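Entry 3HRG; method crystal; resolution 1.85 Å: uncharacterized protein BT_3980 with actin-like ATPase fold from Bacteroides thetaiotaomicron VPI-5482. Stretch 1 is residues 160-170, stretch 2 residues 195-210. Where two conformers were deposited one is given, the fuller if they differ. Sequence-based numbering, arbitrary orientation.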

# COMPACT_ATOMS: atom_id res chain seq x y z
N SER A 160 -5.68 -14.25 18.44
CA SER A 160 -4.33 -13.77 18.56
C SER A 160 -4.21 -12.37 17.95
O SER A 160 -5.04 -12.01 17.09
CB SER A 160 -3.43 -14.72 17.79
OG SER A 160 -3.83 -14.76 16.40
N LYS A 161 -3.22 -11.59 18.40
CA LYS A 161 -2.92 -10.29 17.78
C LYS A 161 -2.13 -10.63 16.54
O LYS A 161 -1.46 -11.68 16.46
CB LYS A 161 -2.12 -9.35 18.66
CG LYS A 161 -2.80 -8.98 19.96
CD LYS A 161 -1.97 -7.99 20.74
CE LYS A 161 -2.59 -7.67 22.09
NZ LYS A 161 -1.75 -6.63 22.77
N LYS A 162 -2.17 -9.75 15.56
CA LYS A 162 -1.52 -10.05 14.30
C LYS A 162 -0.71 -8.88 13.76
O LYS A 162 -1.13 -7.72 13.86
CB LYS A 162 -2.57 -10.52 13.29
CG LYS A 162 -3.20 -11.89 13.70
CD LYS A 162 -4.34 -12.25 12.89
CE LYS A 162 -5.07 -13.46 13.42
NZ LYS A 162 -5.87 -13.18 14.65
N MSE A 163 0.46 -9.21 13.23
CA MSE A 163 1.32 -8.24 12.58
C MSE A 163 1.38 -8.63 11.11
O MSE A 163 1.77 -9.77 10.79
CB MSE A 163 2.75 -8.29 13.16
CG MSE A 163 3.68 -7.34 12.44
SE MSE A 163 5.47 -7.24 13.21
CE MSE A 163 5.04 -6.49 14.91
N TYR A 164 0.99 -7.72 10.23
CA TYR A 164 1.05 -7.93 8.77
C TYR A 164 2.15 -7.02 8.26
O TYR A 164 2.12 -5.84 8.52
CB TYR A 164 -0.27 -7.59 8.07
CG TYR A 164 -1.38 -8.51 8.48
CD1 TYR A 164 -1.60 -9.71 7.81
CD2 TYR A 164 -2.20 -8.19 9.55
CE1 TYR A 164 -2.62 -10.57 8.19
CE2 TYR A 164 -3.24 -9.07 9.94
CZ TYR A 164 -3.42 -10.25 9.28
OH TYR A 164 -4.44 -11.10 9.64
N ALA A 165 3.14 -7.60 7.58
CA ALA A 165 4.28 -6.87 7.04
C ALA A 165 4.31 -7.02 5.53
O ALA A 165 4.34 -8.16 5.02
CB ALA A 165 5.58 -7.40 7.66
N SER A 166 4.27 -5.88 4.83
CA SER A 166 4.32 -5.82 3.38
C SER A 166 5.73 -5.34 3.06
O SER A 166 6.11 -4.18 3.30
CB SER A 166 3.30 -4.86 2.83
OG SER A 166 3.37 -4.82 1.44
N VAL A 167 6.52 -6.24 2.51
CA VAL A 167 7.91 -5.97 2.23
C VAL A 167 8.08 -5.40 0.82
O VAL A 167 7.59 -5.97 -0.16
CB VAL A 167 8.72 -7.25 2.39
CG1 VAL A 167 10.19 -6.99 2.08
CG2 VAL A 167 8.51 -7.82 3.79
N ARG A 168 8.73 -4.24 0.72
CA ARG A 168 9.04 -3.61 -0.55
C ARG A 168 10.57 -3.60 -0.67
O ARG A 168 11.25 -3.95 0.28
CB ARG A 168 8.41 -2.22 -0.69
CG ARG A 168 6.88 -2.32 -0.65
CD ARG A 168 6.14 -1.00 -0.82
NE ARG A 168 6.29 -0.07 0.31
CZ ARG A 168 7.12 0.96 0.36
NH1 ARG A 168 7.93 1.28 -0.65
NH2 ARG A 168 7.14 1.72 1.46
N LYS A 169 11.07 -3.23 -1.84
CA LYS A 169 12.51 -3.28 -2.08
C LYS A 169 13.32 -2.40 -1.09
O LYS A 169 14.33 -2.89 -0.57
CB LYS A 169 12.85 -2.94 -3.52
CG LYS A 169 14.27 -3.32 -3.91
CD LYS A 169 14.50 -3.09 -5.38
CE LYS A 169 15.91 -3.50 -5.79
NZ LYS A 169 16.19 -3.05 -7.20
N ASP A 170 12.86 -1.20 -0.80
CA ASP A 170 13.60 -0.29 0.11
C ASP A 170 12.87 0.04 1.43
O ASP A 170 13.32 0.91 2.19
CB ASP A 170 13.99 0.98 -0.67
CG ASP A 170 14.91 0.68 -1.86
OD1 ASP A 170 15.66 -0.33 -1.83
OD2 ASP A 170 14.91 1.48 -2.82
N ASP A 195 18.12 -5.43 8.61
CA ASP A 195 17.28 -4.25 8.91
C ASP A 195 15.80 -4.59 8.97
O ASP A 195 15.04 -4.04 9.78
CB ASP A 195 17.32 -3.23 7.81
CG ASP A 195 18.61 -2.57 7.61
OD1 ASP A 195 19.43 -2.54 8.54
OD2 ASP A 195 18.74 -2.03 6.49
N ARG A 196 15.37 -5.47 8.06
CA ARG A 196 13.98 -5.88 8.05
C ARG A 196 13.63 -6.55 9.38
O ARG A 196 12.61 -6.23 10.00
CB ARG A 196 13.72 -6.86 6.88
CG ARG A 196 13.73 -6.17 5.52
CD ARG A 196 13.67 -7.17 4.37
NE ARG A 196 13.52 -6.47 3.11
CZ ARG A 196 13.63 -7.00 1.90
NH1 ARG A 196 13.99 -8.28 1.72
NH2 ARG A 196 13.43 -6.23 0.83
N ILE A 197 14.47 -7.49 9.82
CA ILE A 197 14.26 -8.19 11.08
C ILE A 197 14.29 -7.20 12.25
O ILE A 197 13.48 -7.27 13.17
CB ILE A 197 15.34 -9.25 11.32
CG1 ILE A 197 15.26 -10.39 10.30
CG2 ILE A 197 15.20 -9.85 12.72
CD1 ILE A 197 16.61 -11.15 10.19
N TYR A 198 15.23 -6.27 12.19
CA TYR A 198 15.38 -5.27 13.23
C TYR A 198 14.09 -4.53 13.50
O TYR A 198 13.64 -4.42 14.66
CB TYR A 198 16.49 -4.33 12.85
CG TYR A 198 16.76 -3.22 13.84
CD1 TYR A 198 17.57 -3.41 14.93
CD2 TYR A 198 16.23 -1.95 13.63
CE1 TYR A 198 17.86 -2.38 15.81
CE2 TYR A 198 16.50 -0.90 14.50
CZ TYR A 198 17.31 -1.12 15.59
OH TYR A 198 17.61 -0.06 16.43
N TYR A 199 13.45 -4.05 12.43
CA TYR A 199 12.20 -3.29 12.62
C TYR A 199 11.01 -4.15 13.01
O TYR A 199 10.19 -3.73 13.80
CB TYR A 199 11.91 -2.37 11.42
CG TYR A 199 12.89 -1.23 11.31
CD1 TYR A 199 12.89 -0.18 12.24
CD2 TYR A 199 13.82 -1.18 10.28
CE1 TYR A 199 13.83 0.84 12.17
CE2 TYR A 199 14.72 -0.16 10.17
CZ TYR A 199 14.74 0.85 11.13
OH TYR A 199 15.64 1.86 11.00
N LEU A 200 10.94 -5.37 12.49
CA LEU A 200 9.85 -6.29 12.81
C LEU A 200 9.90 -6.62 14.29
O LEU A 200 8.89 -6.53 14.97
CB LEU A 200 9.95 -7.56 11.99
CG LEU A 200 9.56 -7.43 10.51
CD1 LEU A 200 10.05 -8.62 9.72
CD2 LEU A 200 8.06 -7.26 10.36
N LEU A 201 11.11 -6.91 14.80
CA LEU A 201 11.27 -7.22 16.21
C LEU A 201 11.09 -6.01 17.12
O LEU A 201 10.65 -6.16 18.28
CB LEU A 201 12.61 -7.92 16.47
CG LEU A 201 12.78 -9.29 15.75
CD1 LEU A 201 14.19 -9.93 16.00
CD2 LEU A 201 11.67 -10.26 16.12
N TYR A 202 11.50 -4.84 16.63
CA TYR A 202 11.33 -3.61 17.39
C TYR A 202 9.82 -3.39 17.64
O TYR A 202 9.40 -3.14 18.76
CB TYR A 202 11.89 -2.39 16.65
CG TYR A 202 11.69 -1.14 17.45
CD1 TYR A 202 12.61 -0.77 18.39
CD2 TYR A 202 10.56 -0.36 17.29
CE1 TYR A 202 12.43 0.33 19.16
CE2 TYR A 202 10.36 0.77 18.09
CZ TYR A 202 11.30 1.09 19.01
OH TYR A 202 11.17 2.20 19.81
N VAL A 203 9.04 -3.44 16.58
CA VAL A 203 7.60 -3.23 16.72
C VAL A 203 6.95 -4.33 17.57
O VAL A 203 6.05 -4.08 18.34
CB VAL A 203 6.90 -3.10 15.36
CG1 VAL A 203 5.37 -2.99 15.54
CG2 VAL A 203 7.48 -1.88 14.55
N TRP A 204 7.39 -5.57 17.42
CA TRP A 204 6.85 -6.66 18.20
C TRP A 204 7.00 -6.36 19.69
O TRP A 204 6.08 -6.59 20.48
CB TRP A 204 7.60 -7.97 17.88
CG TRP A 204 6.88 -9.23 18.36
CD1 TRP A 204 6.94 -9.80 19.60
CD2 TRP A 204 6.03 -10.05 17.58
NE1 TRP A 204 6.13 -10.92 19.64
CE2 TRP A 204 5.58 -11.10 18.40
CE3 TRP A 204 5.57 -9.98 16.27
CZ2 TRP A 204 4.69 -12.07 17.94
CZ3 TRP A 204 4.71 -10.96 15.80
CH2 TRP A 204 4.28 -12.00 16.64
N LYS A 205 8.20 -5.90 20.08
CA LYS A 205 8.50 -5.61 21.49
C LYS A 205 7.73 -4.36 21.94
O LYS A 205 7.19 -4.33 23.04
CB LYS A 205 10.01 -5.45 21.71
CG LYS A 205 10.48 -5.27 23.18
CD LYS A 205 10.15 -6.49 24.07
CE LYS A 205 10.54 -6.31 25.54
NZ LYS A 205 9.89 -5.15 26.17
N GLN A 206 7.67 -3.34 21.08
CA GLN A 206 6.98 -2.09 21.36
C GLN A 206 5.51 -2.31 21.73
O GLN A 206 4.98 -1.65 22.62
CB GLN A 206 7.02 -1.19 20.12
CG GLN A 206 6.43 0.22 20.26
CD GLN A 206 6.25 0.97 18.92
OE1 GLN A 206 6.69 0.53 17.86
NE2 GLN A 206 5.57 2.08 18.98
N LEU A 207 4.85 -3.19 20.98
CA LEU A 207 3.42 -3.48 21.19
C LEU A 207 3.13 -4.61 22.17
O LEU A 207 1.97 -4.99 22.36
CB LEU A 207 2.82 -3.77 19.82
CG LEU A 207 2.76 -2.59 18.84
CD1 LEU A 207 2.10 -3.00 17.51
CD2 LEU A 207 2.02 -1.47 19.49
N GLU A 208 4.20 -5.13 22.76
CA GLU A 208 4.20 -6.22 23.73
C GLU A 208 3.49 -7.45 23.17
O GLU A 208 2.69 -8.07 23.87
CB GLU A 208 3.61 -5.76 25.08
CG GLU A 208 4.27 -4.46 25.60
CD GLU A 208 3.75 -3.98 26.94
OE1 GLU A 208 3.39 -4.79 27.82
OE2 GLU A 208 3.72 -2.76 27.12
N PHE A 209 3.77 -7.78 21.91
CA PHE A 209 3.21 -8.97 21.30
C PHE A 209 3.78 -10.21 22.02
O PHE A 209 4.92 -10.19 22.51
CB PHE A 209 3.49 -9.03 19.80
CG PHE A 209 2.42 -8.39 18.93
CD1 PHE A 209 1.76 -7.24 19.31
CD2 PHE A 209 2.21 -8.90 17.65
CE1 PHE A 209 0.79 -6.66 18.45
CE2 PHE A 209 1.26 -8.35 16.80
CZ PHE A 209 0.57 -7.20 17.18
N ASN A 210 2.97 -11.24 22.10
CA ASN A 210 3.32 -12.50 22.77
C ASN A 210 4.06 -13.38 21.77
O ASN A 210 3.51 -13.74 20.71
CB ASN A 210 2.04 -13.15 23.28
CG ASN A 210 2.31 -14.37 24.10
OD1 ASN A 210 2.79 -15.37 23.59
ND2 ASN A 210 1.97 -14.30 25.38
O HOH W 1 -0.38 -4.59 21.48
O HOH W 2 12.63 -3.99 2.81

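A single selenomethionine does most of the apolar work here: Met 163 reaches from the strand to four residues of the other stretch. Its chi1 and chi2 are both t, so the chain extends fully before the m turn at chi3 places the methyl beside the helix. There Met 163 CE lies 3.6 Å from Val 203 CG1 and 3.8 Å from Trp 204 CE3, while Met 163 SE sits 3.9 Å from Leu 200 CD2. Met 163 SE also approaches the edge of the indole, 5.4 Å from the centroid of the six-membered ring of Trp 204.

The backbone plan is simple. Strand 162-167 runs nearly antiparallel to helix 195-206, at 156°, with the axes 10.7 Å apart at closest approach. Alternate strand residues, Met 163, Ala 165 and Val 167, point toward the helix and pair in register with Trp 204, Leu 200 and Arg 196, a step of four residues, about one helical turn, for every two along the strand. Small Ala 165 fits under a leucine, its CB 3.7 Å from Leu 200 CD2.

Past the helix, Glu 208 adopts positive phi in a Schellman motif, and the chain continues into Phe 209, whose ring comes back to the strand. Lys 161 CB lies over one face, 4.0 Å from the ring centroid of Phe 209, a CH-pi contact; the edge meets backbone, with Phe 209 CE2 3.8 Å from Met 163 N. The extended Lys 161 then carries its amine to water 1, which accepts from Lys 161 NZ at 2.8 Å and donates to Leu 207 O at 2.5 Å.

At the other end, Val 167 CG1 covers one face of the Arg 196 guanidinium, 3.4 Å from Arg 196 CZ, leaving its nitrogens free to bond. Arg 196 NH2 gives a weak hydrogen bond to Arg 168 O (3.2 Å, 132°), and Arg 196 NE donates to water 2 at 2.7 Å.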